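Local coordinates for protein yesU (Bacillus subtilis, PDB 1OQ1), which is of unknown function but adopts a galectin-like beta-sandwich fold of the concanavalin clan, which leaves a carbohydrate-related role possible though unproven, at residues 118-123 and 206-211; 150-155 and 159-164; 111-116 and 193-198; 79-84 and 105-110. All blocks are in the same frame, centred on the assembly; numbering follows the deposited sequence.

Contact 1. Residues 118-123 and 206-211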
loop_
_atom_site.group_PDB
_atom_site.type_symbol
_atom_site.label_atom_id
_atom_site.label_comp_id
_atom_site.label_asym_id
_atom_site.label_seq_id
_atom_site.Cartn_x
_atom_site.Cartn_y
_atom_site.Cartn_z
ATOM N N SER A 118 1.650 3.478 5.453
ATOM C CA SER A 118 0.360 4.102 5.698
ATOM C C SER A 118 0.386 5.570 5.308
ATOM O O SER A 118 1.384 6.268 5.510
ATOM C CB SER A 118 -0.016 3.963 7.174
ATOM O OG SER A 118 1.034 4.437 7.997
ATOM N N TYR A 119 -0.717 6.025 4.726
ATOM C CA TYR A 119 -0.860 7.413 4.312
ATOM C C TYR A 119 -2.315 7.812 4.547
ATOM O O TYR A 119 -3.188 6.955 4.661
ATOM C CB TYR A 119 -0.443 7.581 2.846
ATOM C CG TYR A 119 -1.216 6.745 1.855
ATOM C CD1 TYR A 119 -2.317 7.272 1.180
ATOM C CD2 TYR A 119 -0.817 5.442 1.554
ATOM C CE1 TYR A 119 -2.997 6.531 0.224
ATOM C CE2 TYR A 119 -1.490 4.689 0.597
ATOM C CZ TYR A 119 -2.577 5.240 -0.066
ATOM O OH TYR A 119 -3.223 4.506 -1.033
ATOM N N PHE A 120 -2.576 9.111 4.614
ATOM C CA PHE A 120 -3.912 9.597 4.949
ATOM C C PHE A 120 -4.313 8.873 6.238
ATOM O O PHE A 120 -5.344 8.199 6.307
ATOM C CB PHE A 120 -4.943 9.298 3.858
ATOM C CG PHE A 120 -6.221 10.091 4.014
ATOM C CD1 PHE A 120 -6.278 11.426 3.621
ATOM C CD2 PHE A 120 -7.340 9.526 4.616
ATOM C CE1 PHE A 120 -7.430 12.191 3.826
ATOM C CE2 PHE A 120 -8.501 10.282 4.830
ATOM C CZ PHE A 120 -8.544 11.618 4.434
ATOM N N ARG A 121 -3.466 8.998 7.255
ATOM C CA ARG A 121 -3.723 8.363 8.542
ATOM C C ARG A 121 -4.637 9.309 9.303
ATOM O O ARG A 121 -4.164 10.196 10.014
ATOM C CB ARG A 121 -2.408 8.169 9.297
ATOM C CG ARG A 121 -1.341 7.461 8.479
ATOM C CD ARG A 121 -0.028 7.346 9.241
ATOM N NE ARG A 121 -0.150 6.498 10.424
ATOM C CZ ARG A 121 -0.114 6.934 11.679
ATOM N NH1 ARG A 121 0.040 8.227 11.946
ATOM N NH2 ARG A 121 -0.227 6.067 12.675
ATOM N N ARG A 122 -5.946 9.123 9.141
ATOM C CA ARG A 122 -6.922 10.000 9.776
ATOM C C ARG A 122 -8.048 9.242 10.488
ATOM O O ARG A 122 -9.172 9.733 10.568
ATOM C CB ARG A 122 -7.539 10.925 8.716
ATOM C CG ARG A 122 -6.548 11.489 7.694
ATOM C CD ARG A 122 -5.545 12.462 8.315
ATOM N NE ARG A 122 -4.435 12.720 7.396
ATOM C CZ ARG A 122 -4.478 13.570 6.375
ATOM N NH1 ARG A 122 -5.578 14.273 6.130
ATOM N NH2 ARG A 122 -3.424 13.693 5.575
ATOM N N LYS A 123 -7.749 8.056 11.005
ATOM C CA LYS A 123 -8.751 7.249 11.695
ATOM C C LYS A 123 -9.002 7.727 13.126
ATOM O O LYS A 123 -10.151 7.820 13.559
ATOM C CB LYS A 123 -8.315 5.777 11.710
ATOM C CG LYS A 123 -9.132 4.859 12.621
ATOM C CD LYS A 123 -10.588 4.737 12.176
ATOM C CE LYS A 123 -11.351 3.800 13.107
ATOM N NZ LYS A 123 -12.762 3.589 12.678
ATOM N N ALA A 206 -11.869 1.141 8.194
ATOM C CA ALA A 206 -13.205 1.706 8.064
ATOM C C ALA A 206 -13.281 2.917 8.983
ATOM O O ALA A 206 -12.586 2.964 9.999
ATOM C CB ALA A 206 -14.248 0.675 8.466
ATOM N N PRO A 207 -14.157 3.892 8.674
ATOM C CA PRO A 207 -15.087 3.964 7.541
ATOM C C PRO A 207 -14.565 4.710 6.310
ATOM O O PRO A 207 -15.322 5.399 5.616
ATOM C CB PRO A 207 -16.285 4.663 8.150
ATOM C CG PRO A 207 -15.624 5.696 8.992
ATOM C CD PRO A 207 -14.481 4.932 9.665
HETATM N N MSE A 208 -13.275 4.560 6.040
HETATM C CA MSE A 208 -12.634 5.206 4.902
HETATM C C MSE A 208 -13.367 4.994 3.579
HETATM O O MSE A 208 -13.866 3.907 3.296
HETATM C CB MSE A 208 -11.207 4.669 4.759
HETATM C CG MSE A 208 -10.371 5.313 3.659
HETATM SE SE MSE A 208 -9.724 7.041 4.196
HETATM C CE MSE A 208 -9.805 7.971 2.490
ATOM N N LYS A 209 -13.443 6.051 2.778
ATOM C CA LYS A 209 -14.026 5.962 1.446
ATOM C C LYS A 209 -12.998 6.628 0.539
ATOM O O LYS A 209 -12.645 7.789 0.744
ATOM C CB LYS A 209 -15.374 6.678 1.368
ATOM C CG LYS A 209 -16.484 5.927 2.088
ATOM C CD LYS A 209 -17.860 6.406 1.666
ATOM C CE LYS A 209 -18.944 5.558 2.318
ATOM N NZ LYS A 209 -20.305 5.976 1.877
ATOM N N ALA A 210 -12.499 5.880 -0.440
ATOM C CA ALA A 210 -11.487 6.402 -1.356
ATOM C C ALA A 210 -11.639 5.841 -2.763
ATOM O O ALA A 210 -12.272 4.805 -2.970
ATOM C CB ALA A 210 -10.091 6.080 -0.822
ATOM N N VAL A 211 -11.046 6.533 -3.728
ATOM C CA VAL A 211 -11.096 6.111 -5.122
ATOM C C VAL A 211 -9.677 5.898 -5.629
ATOM O O VAL A 211 -8.785 6.708 -5.361
ATOM C CB VAL A 211 -11.796 7.173 -5.998
ATOM C CG1 VAL A 211 -11.765 6.754 -7.461
ATOM C CG2 VAL A 211 -13.236 7.357 -5.531
#
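Phe120 and Lys123 reach across to Met208 and Ala206 at the border of a galectin-like beta sandwich, and so join its two antiparallel sheets: strand 112-122 belongs to one, strand 209-222 to the other. The chain turns a corner at Phe120. CG of Phe120 lies opposite its backbone nitrogen (chi1 -165°), which carries the ring toward 206-211. There the carbons on one flank of the ring meet the end of the selenomethionine at 208, with Phe120 CD2 3.5 Å from Met208 SE and Phe120 CE2 3.5 Å from Met208 CE. This is a Met-aromatic contact of the oblique kind: the selenium stands 4.5 Å from the ring centroid of Phe120 and 65° off the normal. Arg122 then folds back so that its CG sits 3.6 Å above the centre of one face of the Phe120 ring. Farther out, the NH2 of Arg122 makes a salt bridge to Asp149, whose OD2 also receives the backbone N-H of Phe120, so one carboxylate steadies both the bend and the arginine that covers the ring. Lys123 ends the segment with a chain bent once, at chi2, and extended beyond it. Its ammonium group is thereby laid beside the turn that precedes strand 209-222, where the peptide before Pro207 is cis. Lys123 NZ gives a hydrogen bond of 2.8 Å to Ala206 O, with a C=O...N angle of 141° and the donor tilted from the carbonyl plane; the same NZ lies 3.7 Å from Pro207 CD.

Contact 2. Residues 150-155 and 159-164; sequences PLPSPD and SPYRMK
Leu151 and Tyr161 have the closest backbones of the two segments, their CA atoms 8.3 Å apart, and no hydrogen bond spans the gap, so side chains alone fill it. Leu151 CD2 comes over one face of the Tyr161 ring in a CH-pi contact, 3.8 Å from the centroid and 20° off the normal. It is displaced toward the root of the ring, and its nearest atom there is Tyr161 CG at 3.6 Å. The two side chains run past each other in opposite senses, which leaves the outer half of the tyrosine to the next residue of the loop. Pro152 meets that far end: its CG lies 3.4 Å from Tyr161 OH and its CD 3.8 Å from Tyr161 CZ. That hydroxyl accepts the backbone N-H of Asp158, which ties the ring to the short link between the segments. Just beyond, Ser153 OG donates to Asp155 OD1 at 2.6 Å, a bond internal to the loop. The loop leaves strand 142-148, at the border of one sheet, and delivers the chain to strand 161-168 of the other. Leu151 also packs on Tyr119 and Phe120 of strand 112-122, while the backbone of Tyr161 pairs with Phe69 of strand 63-73; the leucine and the ring it covers thus lie where the two sheets meet.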
loop_
_atom_site.group_PDB
_atom_site.type_symbol
_atom_site.label_atom_id
_atom_site.label_comp_id
_atom_site.label_asym_id
_atom_site.label_seq_id
_atom_site.Cartn_x
_atom_site.Cartn_y
_atom_site.Cartn_z
ATOM N N PRO A 150 1.204 15.539 3.091
ATOM C CA PRO A 150 0.621 16.729 2.457
ATOM C C PRO A 150 -0.846 16.582 2.044
ATOM O O PRO A 150 -1.492 17.560 1.675
ATOM C CB PRO A 150 1.526 16.946 1.250
ATOM C CG PRO A 150 1.810 15.537 0.826
ATOM C CD PRO A 150 2.107 14.843 2.153
ATOM N N LEU A 151 -1.364 15.360 2.090
ATOM C CA LEU A 151 -2.752 15.126 1.711
ATOM C C LEU A 151 -3.694 15.885 2.637
ATOM O O LEU A 151 -3.568 15.819 3.860
ATOM C CB LEU A 151 -3.073 13.636 1.768
ATOM C CG LEU A 151 -2.402 12.742 0.729
ATOM C CD1 LEU A 151 -2.664 11.287 1.089
ATOM C CD2 LEU A 151 -2.939 13.057 -0.665
ATOM N N PRO A 152 -4.652 16.618 2.062
ATOM C CA PRO A 152 -5.599 17.376 2.877
ATOM C C PRO A 152 -6.772 16.497 3.265
ATOM O O PRO A 152 -6.817 15.319 2.912
ATOM C CB PRO A 152 -6.034 18.483 1.933
ATOM C CG PRO A 152 -6.146 17.731 0.624
ATOM C CD PRO A 152 -4.860 16.888 0.623
ATOM N N SER A 153 -7.708 17.079 4.007
ATOM C CA SER A 153 -8.929 16.381 4.373
ATOM C C SER A 153 -9.741 16.437 3.076
ATOM O O SER A 153 -9.459 17.264 2.201
ATOM C CB SER A 153 -9.637 17.124 5.509
ATOM O OG SER A 153 -9.425 18.520 5.407
ATOM N N PRO A 154 -10.748 15.567 2.926
ATOM C CA PRO A 154 -11.565 15.549 1.708
ATOM C C PRO A 154 -12.166 16.879 1.273
ATOM O O PRO A 154 -12.246 17.156 0.077
ATOM C CB PRO A 154 -12.634 14.505 2.021
ATOM C CG PRO A 154 -11.915 13.566 2.940
ATOM C CD PRO A 154 -11.177 14.511 3.859
ATOM N N ASP A 155 -12.582 17.700 2.233
ATOM C CA ASP A 155 -13.189 18.987 1.905
ATOM C C ASP A 155 -12.320 19.907 1.048
ATOM O O ASP A 155 -12.838 20.648 0.210
ATOM C CB ASP A 155 -13.636 19.716 3.188
ATOM C CG ASP A 155 -12.506 19.929 4.186
ATOM O OD1 ASP A 155 -11.392 19.404 3.975
ATOM O OD2 ASP A 155 -12.742 20.624 5.199
ATOM N N SER A 159 -8.315 16.198 -5.984
ATOM C CA SER A 159 -8.020 14.846 -6.447
ATOM C C SER A 159 -8.067 14.656 -7.959
ATOM O O SER A 159 -8.742 15.398 -8.670
ATOM C CB SER A 159 -8.993 13.863 -5.783
ATOM O OG SER A 159 -8.881 13.918 -4.368
ATOM N N PRO A 160 -7.363 13.632 -8.464
ATOM C CA PRO A 160 -6.561 12.693 -7.670
ATOM C C PRO A 160 -5.119 13.133 -7.417
ATOM O O PRO A 160 -4.622 14.086 -8.021
ATOM C CB PRO A 160 -6.621 11.418 -8.500
ATOM C CG PRO A 160 -6.556 11.962 -9.894
ATOM C CD PRO A 160 -7.511 13.146 -9.850
ATOM N N TYR A 161 -4.452 12.413 -6.521
ATOM C CA TYR A 161 -3.057 12.673 -6.184
ATOM C C TYR A 161 -2.202 11.557 -6.793
ATOM O O TYR A 161 -2.615 10.398 -6.815
ATOM C CB TYR A 161 -2.901 12.729 -4.660
ATOM C CG TYR A 161 -3.593 13.927 -4.048
ATOM C CD1 TYR A 161 -2.916 15.136 -3.881
ATOM C CD2 TYR A 161 -4.949 13.879 -3.717
ATOM C CE1 TYR A 161 -3.574 16.274 -3.406
ATOM C CE2 TYR A 161 -5.619 15.017 -3.240
ATOM C CZ TYR A 161 -4.924 16.208 -3.095
ATOM O OH TYR A 161 -5.581 17.351 -2.691
ATOM N N ARG A 162 -1.024 11.916 -7.303
ATOM C CA ARG A 162 -0.115 10.956 -7.938
ATOM C C ARG A 162 0.850 10.342 -6.927
ATOM O O ARG A 162 1.761 11.008 -6.439
ATOM C CB ARG A 162 0.665 11.650 -9.062
ATOM C CG ARG A 162 -0.132 11.844 -10.358
ATOM C CD ARG A 162 -0.258 10.519 -11.104
ATOM N NE ARG A 162 -1.097 10.583 -12.300
ATOM C CZ ARG A 162 -0.751 11.151 -13.454
ATOM N NH1 ARG A 162 0.435 11.729 -13.594
ATOM N NH2 ARG A 162 -1.595 11.123 -14.479
HETATM N N MSE A 163 0.626 9.072 -6.611
HETATM C CA MSE A 163 1.441 8.349 -5.634
HETATM C C MSE A 163 2.526 7.545 -6.343
HETATM O O MSE A 163 2.256 6.900 -7.350
HETATM C CB MSE A 163 0.543 7.405 -4.839
HETATM C CG MSE A 163 -0.848 7.963 -4.599
HETATM SE SE MSE A 163 -0.892 9.471 -3.389
HETATM C CE MSE A 163 -0.338 10.926 -4.493
ATOM N N LYS A 164 3.747 7.577 -5.812
ATOM C CA LYS A 164 4.856 6.839 -6.420
ATOM C C LYS A 164 5.751 6.240 -5.347
ATOM O O LYS A 164 6.218 6.937 -4.450
ATOM C CB LYS A 164 5.685 7.754 -7.331
ATOM C CG LYS A 164 6.836 7.024 -8.031
ATOM C CD LYS A 164 7.621 7.924 -8.983
ATOM C CE LYS A 164 6.808 8.292 -10.215
ATOM N NZ LYS A 164 7.599 9.110 -11.186
#

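Contact 3. Residues 111-116 and 193-198; sequences DINALH and PVLTKG
Leu195 lays its two methyl groups against Asn113, Ala114 and Leu115 at the start of strand 112-122, where a loop of the galectin-like beta sandwich folds over one face of the seven-stranded sheet. The side chains of Asn113 and Leu115 both start toward the loop and flank the backbone of Ala114, whereas Ala114 points its methyl the other way. Leu195 CD2 is 3.9 Å from Asn113 CB, and Leu115 CG lies 4.1 Å from Leu195 CD1. Leu195 turns CG away from its own carbonyl carbon (chi1 -61°), and the fork of methyls is carried toward the strand. No hydrogen bond crosses this contact; methyl groups pack on the strand backbone and on the first carbons of its side chains. The amide oxygen of Asn113 accepts the N-H of Arg139, which fixes the turn of the amide, while its CB meets the leucine. In the loop, the carbonyl oxygens of Pro193 and Leu195 receive the ammonium groups of Lys137 and Lys167, the first from the same sheet as strand 112-122, the second from the other. Lys137 serves twice, since its side chain also touches those of Leu115 and Leu195. On the strand, Ala114 pairs with Ser138 and Leu115 with Phe82, so the surface on which the leucine lies is itself tied into the sheet through both neighbouring strands. Against that backing one branch of the leucine rests on the main chain itself, with Leu195 CD1 3.6 Å from Ala114 CA and 3.5 Å from Ala114 N.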
loop_
_atom_site.group_PDB
_atom_site.type_symbol
_atom_site.label_atom_id
_atom_site.label_comp_id
_atom_site.label_asym_id
_atom_site.label_seq_id
_atom_site.Cartn_x
_atom_site.Cartn_y
_atom_site.Cartn_z
ATOM N N ASP A 111 2.124 -15.014 9.920
ATOM C CA ASP A 111 3.127 -15.856 9.280
ATOM C C ASP A 111 3.583 -15.320 7.929
ATOM O O ASP A 111 3.972 -16.084 7.046
ATOM C CB ASP A 111 2.624 -17.302 9.133
ATOM C CG ASP A 111 1.361 -17.411 8.302
ATOM O OD1 ASP A 111 0.956 -16.411 7.678
ATOM O OD2 ASP A 111 0.773 -18.516 8.270
ATOM N N ILE A 112 3.538 -14.001 7.768
ATOM C CA ILE A 112 3.985 -13.385 6.521
ATOM C C ILE A 112 4.943 -12.243 6.825
ATOM O O ILE A 112 5.015 -11.770 7.960
ATOM C CB ILE A 112 2.814 -12.787 5.705
ATOM C CG1 ILE A 112 2.170 -11.631 6.479
ATOM C CG2 ILE A 112 1.786 -13.869 5.390
ATOM C CD1 ILE A 112 1.150 -10.840 5.672
ATOM N N ASN A 113 5.686 -11.824 5.804
ATOM C CA ASN A 113 6.598 -10.696 5.915
ATOM C C ASN A 113 6.099 -9.708 4.883
ATOM O O ASN A 113 5.511 -10.108 3.878
ATOM C CB ASN A 113 8.033 -11.077 5.552
ATOM C CG ASN A 113 8.726 -11.858 6.643
ATOM O OD1 ASN A 113 8.529 -11.597 7.829
ATOM N ND2 ASN A 113 9.563 -12.810 6.246
ATOM N N ALA A 114 6.334 -8.422 5.121
ATOM C CA ALA A 114 5.906 -7.403 4.180
ATOM C C ALA A 114 6.258 -6.018 4.676
ATOM O O ALA A 114 6.431 -5.800 5.873
ATOM C CB ALA A 114 4.396 -7.489 3.959
ATOM N N LEU A 115 6.377 -5.093 3.735
ATOM C CA LEU A 115 6.622 -3.702 4.055
ATOM C C LEU A 115 5.237 -3.077 3.906
ATOM O O LEU A 115 4.468 -3.476 3.030
ATOM C CB LEU A 115 7.602 -3.083 3.053
ATOM C CG LEU A 115 9.062 -3.509 3.243
ATOM C CD1 LEU A 115 9.893 -3.150 2.021
ATOM C CD2 LEU A 115 9.607 -2.833 4.490
ATOM N N HIS A 116 4.886 -2.145 4.786
ATOM C CA HIS A 116 3.587 -1.488 4.678
ATOM C C HIS A 116 3.716 -0.008 4.984
ATOM O O HIS A 116 4.276 0.390 6.009
ATOM C CB HIS A 116 2.504 -2.149 5.562
ATOM C CG HIS A 116 3.002 -2.728 6.853
ATOM N ND1 HIS A 116 2.359 -2.508 8.054
ATOM C CD2 HIS A 116 4.007 -3.595 7.119
ATOM C CE1 HIS A 116 2.945 -3.219 9.001
ATOM N NE2 HIS A 116 3.948 -3.887 8.461
ATOM N N PRO A 193 16.487 -9.923 7.387
ATOM C CA PRO A 193 16.916 -9.813 5.992
ATOM C C PRO A 193 16.044 -8.865 5.173
ATOM O O PRO A 193 14.859 -8.685 5.449
ATOM C CB PRO A 193 16.820 -11.250 5.490
ATOM C CG PRO A 193 17.127 -12.051 6.720
ATOM C CD PRO A 193 16.321 -11.335 7.774
ATOM N N VAL A 194 16.649 -8.260 4.163
ATOM C CA VAL A 194 15.937 -7.346 3.286
ATOM C C VAL A 194 14.856 -8.121 2.531
ATOM O O VAL A 194 15.099 -9.243 2.067
ATOM C CB VAL A 194 16.918 -6.703 2.268
ATOM C CG1 VAL A 194 16.150 -5.988 1.179
ATOM C CG2 VAL A 194 17.850 -5.723 2.985
ATOM N N LEU A 195 13.664 -7.538 2.422
ATOM C CA LEU A 195 12.574 -8.180 1.693
ATOM C C LEU A 195 12.774 -7.877 0.212
ATOM O O LEU A 195 13.290 -6.820 -0.146
ATOM C CB LEU A 195 11.218 -7.665 2.177
ATOM C CG LEU A 195 10.949 -7.951 3.659
ATOM C CD1 LEU A 195 9.524 -7.543 4.015
ATOM C CD2 LEU A 195 11.168 -9.437 3.938
ATOM N N THR A 196 12.364 -8.797 -0.649
ATOM C CA THR A 196 12.572 -8.607 -2.077
ATOM C C THR A 196 11.296 -8.558 -2.909
ATOM O O THR A 196 10.722 -7.487 -3.106
ATOM C CB THR A 196 13.516 -9.706 -2.628
ATOM O OG1 THR A 196 12.954 -11.004 -2.378
ATOM C CG2 THR A 196 14.884 -9.619 -1.946
ATOM N N LYS A 197 10.860 -9.717 -3.392
ATOM C CA LYS A 197 9.662 -9.820 -4.224
ATOM C C LYS A 197 8.418 -10.094 -3.387
ATOM O O LYS A 197 8.515 -10.387 -2.196
ATOM C CB LYS A 197 9.839 -10.950 -5.239
ATOM C CG LYS A 197 10.031 -12.309 -4.590
ATOM C CD LYS A 197 10.249 -13.410 -5.614
ATOM C CE LYS A 197 10.466 -14.748 -4.924
ATOM N NZ LYS A 197 10.733 -15.843 -5.899
ATOM N N GLY A 198 7.248 -10.005 -4.011
ATOM C CA GLY A 198 6.018 -10.265 -3.281
ATOM C C GLY A 198 4.774 -9.596 -3.833
ATOM O O GLY A 198 4.813 -8.931 -4.869
#

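Contact 4. Residues 79-84 and 105-110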
loop_
_atom_site.group_PDB
_atom_site.type_symbol
_atom_site.label_atom_id
_atom_site.label_comp_id
_atom_site.label_asym_id
_atom_site.label_seq_id
_atom_site.Cartn_x
_atom_site.Cartn_y
_atom_site.Cartn_z
HETATM N N MSE A 79 -3.319 2.285 3.511
HETATM C CA MSE A 79 -2.014 1.660 3.675
HETATM C C MSE A 79 -1.700 0.728 2.510
HETATM O O MSE A 79 -2.548 -0.049 2.082
HETATM C CB MSE A 79 -2.001 0.867 4.989
HETATM C CG MSE A 79 -0.684 0.201 5.337
HETATM SE SE MSE A 79 -0.843 -0.976 6.880
HETATM C CE MSE A 79 -1.383 0.327 8.208
ATOM N N LEU A 80 -0.481 0.811 1.991
ATOM C CA LEU A 80 -0.090 -0.063 0.898
ATOM C C LEU A 80 0.873 -1.122 1.411
ATOM O O LEU A 80 1.847 -0.800 2.086
ATOM C CB LEU A 80 0.606 0.720 -0.220
ATOM C CG LEU A 80 0.795 -0.126 -1.485
ATOM C CD1 LEU A 80 -0.463 -0.030 -2.333
ATOM C CD2 LEU A 80 1.992 0.351 -2.280
ATOM N N PHE A 81 0.577 -2.380 1.107
ATOM C CA PHE A 81 1.443 -3.492 1.480
ATOM C C PHE A 81 2.229 -3.836 0.212
ATOM O O PHE A 81 1.679 -3.789 -0.889
ATOM C CB PHE A 81 0.613 -4.720 1.885
ATOM C CG PHE A 81 0.165 -4.717 3.324
ATOM C CD1 PHE A 81 0.957 -5.300 4.311
ATOM C CD2 PHE A 81 -1.046 -4.136 3.691
ATOM C CE1 PHE A 81 0.544 -5.305 5.648
ATOM C CE2 PHE A 81 -1.465 -4.136 5.023
ATOM C CZ PHE A 81 -0.668 -4.723 6.001
ATOM N N PHE A 82 3.513 -4.149 0.356
ATOM C CA PHE A 82 4.326 -4.557 -0.793
ATOM C C PHE A 82 5.431 -5.535 -0.369
ATOM O O PHE A 82 5.753 -5.628 0.811
ATOM C CB PHE A 82 4.888 -3.334 -1.555
ATOM C CG PHE A 82 5.648 -2.346 -0.707
ATOM C CD1 PHE A 82 7.024 -2.190 -0.872
ATOM C CD2 PHE A 82 4.984 -1.507 0.185
ATOM C CE1 PHE A 82 7.728 -1.209 -0.170
ATOM C CE2 PHE A 82 5.678 -0.519 0.896
ATOM C CZ PHE A 82 7.051 -0.370 0.715
ATOM N N ALA A 83 5.993 -6.273 -1.324
ATOM C CA ALA A 83 7.026 -7.273 -1.023
ATOM C C ALA A 83 6.471 -8.255 0.016
ATOM O O ALA A 83 7.185 -8.709 0.916
ATOM C CB ALA A 83 8.297 -6.596 -0.486
ATOM N N ALA A 84 5.192 -8.587 -0.125
ATOM C CA ALA A 84 4.522 -9.487 0.811
ATOM C C ALA A 84 4.594 -10.953 0.391
ATOM O O ALA A 84 4.278 -11.299 -0.749
ATOM C CB ALA A 84 3.066 -9.061 0.977
ATOM N N PRO A 105 -3.226 -7.517 13.182
ATOM C CA PRO A 105 -2.216 -8.432 13.720
ATOM C C PRO A 105 -1.895 -9.629 12.828
ATOM O O PRO A 105 -0.813 -10.211 12.929
ATOM C CB PRO A 105 -2.813 -8.846 15.064
ATOM C CG PRO A 105 -3.550 -7.611 15.479
ATOM C CD PRO A 105 -4.255 -7.226 14.194
ATOM N N GLU A 106 -2.830 -9.995 11.955
ATOM C CA GLU A 106 -2.618 -11.122 11.051
ATOM C C GLU A 106 -1.551 -10.763 10.026
ATOM O O GLU A 106 -0.920 -11.637 9.438
ATOM C CB GLU A 106 -3.912 -11.472 10.317
ATOM C CG GLU A 106 -5.103 -11.700 11.227
ATOM C CD GLU A 106 -6.399 -11.841 10.456
ATOM O OE1 GLU A 106 -6.558 -11.138 9.436
ATOM O OE2 GLU A 106 -7.262 -12.640 10.875
ATOM N N TYR A 107 -1.353 -9.464 9.827
ATOM C CA TYR A 107 -0.386 -8.978 8.856
ATOM C C TYR A 107 0.955 -8.575 9.455
ATOM O O TYR A 107 1.989 -8.819 8.846
ATOM C CB TYR A 107 -0.992 -7.807 8.079
ATOM C CG TYR A 107 -2.284 -8.191 7.397
ATOM C CD1 TYR A 107 -2.291 -8.692 6.091
ATOM C CD2 TYR A 107 -3.491 -8.138 8.088
ATOM C CE1 TYR A 107 -3.476 -9.139 5.498
ATOM C CE2 TYR A 107 -4.672 -8.580 7.512
ATOM C CZ TYR A 107 -4.660 -9.083 6.221
ATOM O OH TYR A 107 -5.833 -9.555 5.680
ATOM N N HIS A 108 0.953 -7.971 10.641
ATOM C CA HIS A 108 2.223 -7.567 11.238
ATOM C C HIS A 108 2.799 -8.548 12.251
ATOM O O HIS A 108 3.988 -8.477 12.576
ATOM C CB HIS A 108 2.118 -6.154 11.852
ATOM C CG HIS A 108 1.139 -6.028 12.978
ATOM N ND1 HIS A 108 1.275 -6.710 14.169
ATOM C CD2 HIS A 108 0.049 -5.237 13.124
ATOM C CE1 HIS A 108 0.316 -6.341 15.000
ATOM N NE2 HIS A 108 -0.442 -5.447 14.390
ATOM N N SER A 109 1.969 -9.474 12.724
ATOM C CA SER A 109 2.396 -10.475 13.699
ATOM C C SER A 109 1.831 -11.858 13.363
ATOM O O SER A 109 1.389 -12.593 14.251
ATOM C CB SER A 109 1.940 -10.065 15.106
ATOM O OG SER A 109 2.464 -8.797 15.472
ATOM N N GLY A 110 1.851 -12.205 12.079
ATOM C CA GLY A 110 1.332 -13.490 11.641
ATOM C C GLY A 110 2.421 -14.352 11.035
ATOM O O GLY A 110 3.526 -14.422 11.574
#
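Phe81 (chi1 -85°) and Tyr107 (chi1 -57°) share a first torsion that sets the ring beside the backbone nitrogen, which sends one ring off the strand and the other off the single helical turn 105-108 so that the side chains cross at about a right angle. The outer end of the phenylalanine ring meets the base of the tyrosine: Phe81 CZ is 3.7 Å from Tyr107 CB and 4.1 Å from Tyr107 CG, and Phe81 CE1 is 3.8 Å from Tyr107 CB. The ring planes of Phe81 and Tyr107 stand at 48° with centroids 5.5 Å apart, an oblique pairing. At the far end of the tyrosine, its OH is hydrogen-bonded to Glu28 OE1, so a bond holds the hydroxyl end while Phe81 packs against the base. The helical turn is closed by Ser109 N bonding to Pro105 O at 2.9 Å, and His108 ND1 and Ser109 OG share a hydrogen bond of 2.7 Å. On the strand side, Ala83 and Ala84 face Lys199 together in a G1 beta bulge. Phe81 also meets Trp54 and, with nearly parallel planes, His116; the side chain of Tyr107 touches Trp54 as well, and Val52 beside it on strand 51-54. The result is an aromatic cluster on one face of the seven-stranded sheet, roofed by a short helix, within the galectin-like sandwich fold.

How the contacts relate
Contact 4 closes first along the chain; contacts 3 and 1 then interleave, and contact 2 falls within the spans of both. Contacts 3 and 4 are neighbours, their centres about 8 Å apart, joined through the adjacent strands 112-122 and 76-86 of the seven-stranded sheet. Strand 112-122 continues from contact 3 to contact 1, about 23 Å away between centres and on the opposite side of the chain's centre. Contact 2 lies about 11 Å from contact 1, centre to centre, and touches it where Arg122 NH2 bonds Leu151 O at 2.7 Å. Strand 112-122 therefore links a loop-covered sheet face to a border where residues of both sheets touch.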